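Long-range contact in nigritoxine (Vibrio nigripulchritudo, PDB 5M41), which is a bacterial toxin active against crustaceans and insects and has a new fold: residues 669-681 / 722-734. Numbering follows the deposited sequence.
Sequences DFITVVENAPTKM and MTQLMGQVLTNGR
Two methionines of helix 722-731 converge on the ring of Phe670; with CG anti to the backbone N (chi1 -180°), the ring swings toward that helix, although the CB of Phe670 does not face it. Met722 SD lies 4.6 Å and Met726 SD 4.7 Å from the centroid of the Phe670 ring, both oblique to it, while Val674 CG2 lies above one face of the ring, toward its rim. Bends at chi2 and chi3 fold Met726 so that SD meets the Phe670 ring while CE comes within 3.8 Å of Val673 CG1, which touches Leu730 CD1 at the same distance. The other branch of Leu730, CD2, touches Pro678 CG and Met681 SD, and Met681 CG packs on Val729 CG1 at 3.5 Å.

Beyond this apolar layer, the chain after helix 669-676 turns across the C-terminal end of the second helix. There Leu730 O accepts two hydrogen bonds, from Thr679 OG1 (2.6 Å) and Lys680 N (3.0 Å), which arrive from opposite faces of the carbonyl plane. The Lys680 and Asn732 side chains cross at about a right angle, with Lys680 CD against Asn732 ND2; Asn732 OD1 accepts a hydrogen bond from Lys614, which also bonds Val729 O. Helix 603-614 packs against Val674 and Val729. With axes 11.7 Å apart at 17°, this is a near-parallel helix pair with Met-aromatic contacts, in which the loop and 3-10 turn after helix 669-676 hydrogen-bond to Leu730 O near the C-terminal end of helix 722-731.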
loop_
_atom_site.group_PDB
_atom_site.type_symbol
_atom_site.label_atom_id
_atom_site.label_comp_id
_atom_site.label_asym_id
_atom_site.label_seq_id
_atom_site.Cartn_x
_atom_site.Cartn_y
_atom_site.Cartn_z
ATOM N N ASP A 669 -4.933 -12.724 -33.862
ATOM C CA ASP A 669 -4.175 -11.511 -34.209
ATOM C C ASP A 669 -4.677 -10.330 -33.378
ATOM O O ASP A 669 -3.879 -9.553 -32.854
ATOM C CB ASP A 669 -4.326 -11.147 -35.682
ATOM C CG ASP A 669 -3.679 -12.149 -36.629
ATOM O OD1 ASP A 669 -2.783 -12.931 -36.227
ATOM O OD2 ASP A 669 -4.108 -12.139 -37.801
ATOM N N PHE A 670 -6.003 -10.210 -33.269
ATOM C CA PHE A 670 -6.657 -9.132 -32.526
ATOM C C PHE A 670 -6.260 -9.169 -31.062
ATOM O O PHE A 670 -5.809 -8.165 -30.487
ATOM C CB PHE A 670 -8.194 -9.216 -32.674
ATOM C CG PHE A 670 -8.933 -8.133 -31.943
ATOM C CD1 PHE A 670 -8.971 -6.838 -32.449
ATOM C CD2 PHE A 670 -9.618 -8.409 -30.763
ATOM C CE1 PHE A 670 -9.656 -5.830 -31.786
ATOM C CE2 PHE A 670 -10.312 -7.408 -30.090
ATOM C CZ PHE A 670 -10.324 -6.115 -30.601
ATOM N N ILE A 671 -6.374 -10.354 -30.481
ATOM C CA ILE A 671 -6.083 -10.550 -29.066
ATOM C C ILE A 671 -4.616 -10.252 -28.764
ATOM O O ILE A 671 -4.301 -9.557 -27.787
ATOM C CB ILE A 671 -6.506 -11.968 -28.604
ATOM C CG1 ILE A 671 -8.045 -12.063 -28.535
ATOM C CG2 ILE A 671 -5.860 -12.342 -27.270
ATOM C CD1 ILE A 671 -8.570 -13.438 -28.122
ATOM N N THR A 672 -3.718 -10.747 -29.615
ATOM C CA THR A 672 -2.273 -10.510 -29.421
ATOM C C THR A 672 -1.970 -9.008 -29.328
ATOM O O THR A 672 -1.278 -8.569 -28.433
ATOM C CB THR A 672 -1.448 -11.152 -30.548
ATOM O OG1 THR A 672 -1.698 -12.565 -30.561
ATOM C CG2 THR A 672 0.068 -10.894 -30.356
ATOM N N VAL A 673 -2.523 -8.212 -30.233
ATOM C CA VAL A 673 -2.274 -6.774 -30.194
ATOM C C VAL A 673 -2.931 -6.145 -28.953
ATOM O O VAL A 673 -2.294 -5.384 -28.213
ATOM C CB VAL A 673 -2.657 -6.092 -31.530
ATOM C CG1 VAL A 673 -2.641 -4.575 -31.410
ATOM C CG2 VAL A 673 -1.662 -6.506 -32.616
ATOM N N VAL A 674 -4.178 -6.518 -28.676
ATOM C CA VAL A 674 -4.913 -5.921 -27.565
ATOM C C VAL A 674 -4.180 -6.150 -26.241
ATOM O O VAL A 674 -4.032 -5.226 -25.431
ATOM C CB VAL A 674 -6.357 -6.489 -27.489
ATOM C CG1 VAL A 674 -6.972 -6.220 -26.119
ATOM C CG2 VAL A 674 -7.206 -5.874 -28.589
ATOM N N GLU A 675 -3.752 -7.396 -26.042
ATOM C CA GLU A 675 -3.015 -7.839 -24.879
ATOM C C GLU A 675 -1.701 -7.055 -24.687
ATOM O O GLU A 675 -1.362 -6.675 -23.582
ATOM C CB GLU A 675 -2.697 -9.319 -25.046
ATOM C CG GLU A 675 -2.117 -10.000 -23.825
ATOM C CD GLU A 675 -1.945 -11.499 -24.034
ATOM O OE1 GLU A 675 -1.651 -11.904 -25.187
ATOM O OE2 GLU A 675 -2.105 -12.273 -23.051
ATOM N N ASN A 676 -0.983 -6.809 -25.773
ATOM C CA ASN A 676 0.218 -5.984 -25.711
ATOM C C ASN A 676 -0.042 -4.494 -25.458
ATOM O O ASN A 676 0.853 -3.802 -25.002
ATOM C CB ASN A 676 1.057 -6.136 -26.970
ATOM C CG ASN A 676 2.360 -5.335 -26.900
ATOM O OD1 ASN A 676 3.263 -5.647 -26.105
ATOM N ND2 ASN A 676 2.456 -4.288 -27.717
ATOM N N ALA A 677 -1.244 -3.992 -25.761
ATOM C CA ALA A 677 -1.544 -2.565 -25.499
ATOM C C ALA A 677 -0.427 -1.604 -26.025
ATOM O O ALA A 677 0.105 -0.799 -25.264
ATOM C CB ALA A 677 -1.743 -2.354 -23.996
ATOM N N PRO A 678 -0.050 -1.713 -27.305
ATOM C CA PRO A 678 1.061 -0.869 -27.772
ATOM C C PRO A 678 0.623 0.555 -28.065
ATOM O O PRO A 678 -0.589 0.856 -28.113
ATOM C CB PRO A 678 1.473 -1.533 -29.080
ATOM C CG PRO A 678 0.184 -2.119 -29.591
ATOM C CD PRO A 678 -0.562 -2.595 -28.367
ATOM N N THR A 679 1.618 1.418 -28.236
ATOM C CA THR A 679 1.441 2.782 -28.723
ATOM C C THR A 679 0.379 3.519 -27.916
ATOM O O THR A 679 0.501 3.569 -26.695
ATOM C CB THR A 679 1.222 2.816 -30.251
ATOM O OG1 THR A 679 0.008 2.134 -30.560
ATOM C CG2 THR A 679 2.326 2.069 -30.941
ATOM N N LYS A 680 -0.657 4.069 -28.548
ATOM C CA LYS A 680 -1.621 4.894 -27.790
ATOM C C LYS A 680 -2.447 4.130 -26.744
ATOM O O LYS A 680 -3.080 4.738 -25.860
ATOM C CB LYS A 680 -2.516 5.724 -28.715
ATOM C CG LYS A 680 -1.766 6.659 -29.664
ATOM C CD LYS A 680 -0.946 7.719 -28.933
ATOM C CE LYS A 680 -0.271 8.649 -29.947
ATOM N NZ LYS A 680 1.130 8.903 -29.532
ATOM N N MET A 681 -2.441 2.805 -26.834
ATOM C CA MET A 681 -3.078 1.955 -25.804
ATOM C C MET A 681 -2.253 1.710 -24.540
ATOM O O MET A 681 -2.755 1.076 -23.600
ATOM C CB MET A 681 -3.416 0.585 -26.397
ATOM C CG MET A 681 -4.874 0.344 -26.664
ATOM S SD MET A 681 -5.106 -1.405 -27.068
ATOM C CE MET A 681 -5.454 -2.069 -25.442
ATOM N N MET A 722 -13.153 -2.921 -38.320
ATOM C CA MET A 722 -11.946 -3.331 -37.583
ATOM C C MET A 722 -10.768 -2.349 -37.752
ATOM O O MET A 722 -10.161 -1.934 -36.765
ATOM C CB MET A 722 -11.532 -4.763 -37.960
ATOM C CG MET A 722 -10.291 -5.261 -37.222
ATOM S SD MET A 722 -10.423 -5.189 -35.407
ATOM C CE MET A 722 -11.223 -6.767 -35.120
ATOM N N THR A 723 -10.462 -1.952 -38.994
ATOM C CA THR A 723 -9.341 -1.030 -39.240
ATOM C C THR A 723 -9.622 0.343 -38.633
ATOM O O THR A 723 -8.700 1.012 -38.134
ATOM C CB THR A 723 -9.033 -0.848 -40.754
ATOM O OG1 THR A 723 -10.202 -0.370 -41.420
ATOM C CG2 THR A 723 -8.566 -2.158 -41.411
ATOM N N GLN A 724 -10.885 0.778 -38.688
ATOM C CA GLN A 724 -11.280 2.062 -38.075
ATOM C C GLN A 724 -11.068 1.998 -36.561
ATOM O O GLN A 724 -10.429 2.870 -35.962
ATOM C CB GLN A 724 -12.747 2.416 -38.397
ATOM C CG GLN A 724 -13.143 3.820 -37.941
ATOM C CD GLN A 724 -14.659 4.049 -37.893
ATOM O OE1 GLN A 724 -15.448 3.196 -38.310
ATOM N NE2 GLN A 724 -15.069 5.201 -37.355
ATOM N N LEU A 725 -11.592 0.940 -35.957
ATOM C CA LEU A 725 -11.476 0.716 -34.510
ATOM C C LEU A 725 -10.028 0.719 -34.032
ATOM O O LEU A 725 -9.677 1.452 -33.103
ATOM C CB LEU A 725 -12.124 -0.616 -34.116
ATOM C CG LEU A 725 -11.937 -1.080 -32.662
ATOM C CD1 LEU A 725 -12.654 -0.143 -31.694
ATOM C CD2 LEU A 725 -12.511 -2.478 -32.515
ATOM N N MET A 726 -9.204 -0.117 -34.655
ATOM C CA MET A 726 -7.796 -0.248 -34.260
ATOM C C MET A 726 -7.004 1.024 -34.538
ATOM O O MET A 726 -6.168 1.408 -33.740
ATOM C CB MET A 726 -7.130 -1.460 -34.918
ATOM C CG MET A 726 -7.735 -2.799 -34.531
ATOM S SD MET A 726 -7.673 -3.105 -32.749
ATOM C CE MET A 726 -6.249 -4.163 -32.625
ATOM N N GLY A 727 -7.266 1.660 -35.670
ATOM C CA GLY A 727 -6.643 2.933 -36.011
ATOM C C GLY A 727 -6.817 3.922 -34.883
ATOM O O GLY A 727 -5.846 4.587 -34.473
ATOM N N GLN A 728 -8.042 3.992 -34.354
ATOM C CA GLN A 728 -8.365 4.913 -33.283
ATOM C C GLN A 728 -7.730 4.463 -31.964
ATOM O O GLN A 728 -7.050 5.252 -31.277
ATOM C CB GLN A 728 -9.891 5.107 -33.120
ATOM C CG GLN A 728 -10.272 6.030 -31.948
ATOM C CD GLN A 728 -9.642 7.423 -32.050
ATOM O OE1 GLN A 728 -9.410 7.914 -33.136
ATOM N NE2 GLN A 728 -9.351 8.043 -30.915
ATOM N N VAL A 729 -7.953 3.194 -31.626
ATOM C CA VAL A 729 -7.516 2.648 -30.354
ATOM C C VAL A 729 -5.981 2.698 -30.279
ATOM O O VAL A 729 -5.398 3.117 -29.273
ATOM C CB VAL A 729 -8.094 1.216 -30.173
ATOM C CG1 VAL A 729 -7.216 0.355 -29.313
ATOM C CG2 VAL A 729 -9.518 1.274 -29.612
ATOM N N LEU A 730 -5.326 2.300 -31.352
ATOM C CA LEU A 730 -3.885 2.178 -31.315
ATOM C C LEU A 730 -3.134 3.457 -31.637
ATOM O O LEU A 730 -2.015 3.630 -31.152
ATOM C CB LEU A 730 -3.401 1.050 -32.222
ATOM C CG LEU A 730 -4.000 -0.332 -31.940
ATOM C CD1 LEU A 730 -3.611 -1.320 -33.019
ATOM C CD2 LEU A 730 -3.595 -0.854 -30.559
ATOM N N THR A 731 -3.720 4.339 -32.450
ATOM C CA THR A 731 -2.978 5.518 -32.936
ATOM C C THR A 731 -3.734 6.842 -32.825
ATOM O O THR A 731 -3.300 7.849 -33.387
ATOM C CB THR A 731 -2.478 5.341 -34.396
ATOM O OG1 THR A 731 -3.556 5.555 -35.320
ATOM C CG2 THR A 731 -1.858 3.937 -34.639
ATOM N N ASN A 732 -4.863 6.847 -32.115
ATOM C CA ASN A 732 -5.724 8.035 -32.036
ATOM C C ASN A 732 -6.161 8.526 -33.419
ATOM O O ASN A 732 -6.402 9.705 -33.606
ATOM C CB ASN A 732 -5.050 9.178 -31.246
ATOM C CG ASN A 732 -4.793 8.820 -29.796
ATOM O OD1 ASN A 732 -5.391 7.898 -29.243
ATOM N ND2 ASN A 732 -3.889 9.547 -29.173
ATOM N N GLY A 733 -6.255 7.610 -34.376
ATOM C CA GLY A 733 -6.686 7.940 -35.736
ATOM C C GLY A 733 -5.636 8.680 -36.562
ATOM O O GLY A 733 -5.954 9.252 -37.602
ATOM N N ARG A 734 -4.387 8.678 -36.101
ATOM C CA ARG A 734 -3.298 9.376 -36.810
ATOM C C ARG A 734 -2.737 8.541 -37.951
ATOM O O ARG A 734 -2.237 9.073 -38.921
ATOM C CB ARG A 734 -2.178 9.776 -35.841
ATOM C CG ARG A 734 -2.446 11.068 -35.075
ATOM C CD ARG A 734 -1.651 11.095 -33.780
ATOM N NE ARG A 734 -0.899 12.344 -33.620
ATOM C CZ ARG A 734 -0.009 12.587 -32.654
ATOM N NH1 ARG A 734 0.271 11.675 -31.722
ATOM N NH2 ARG A 734 0.613 13.758 -32.617
#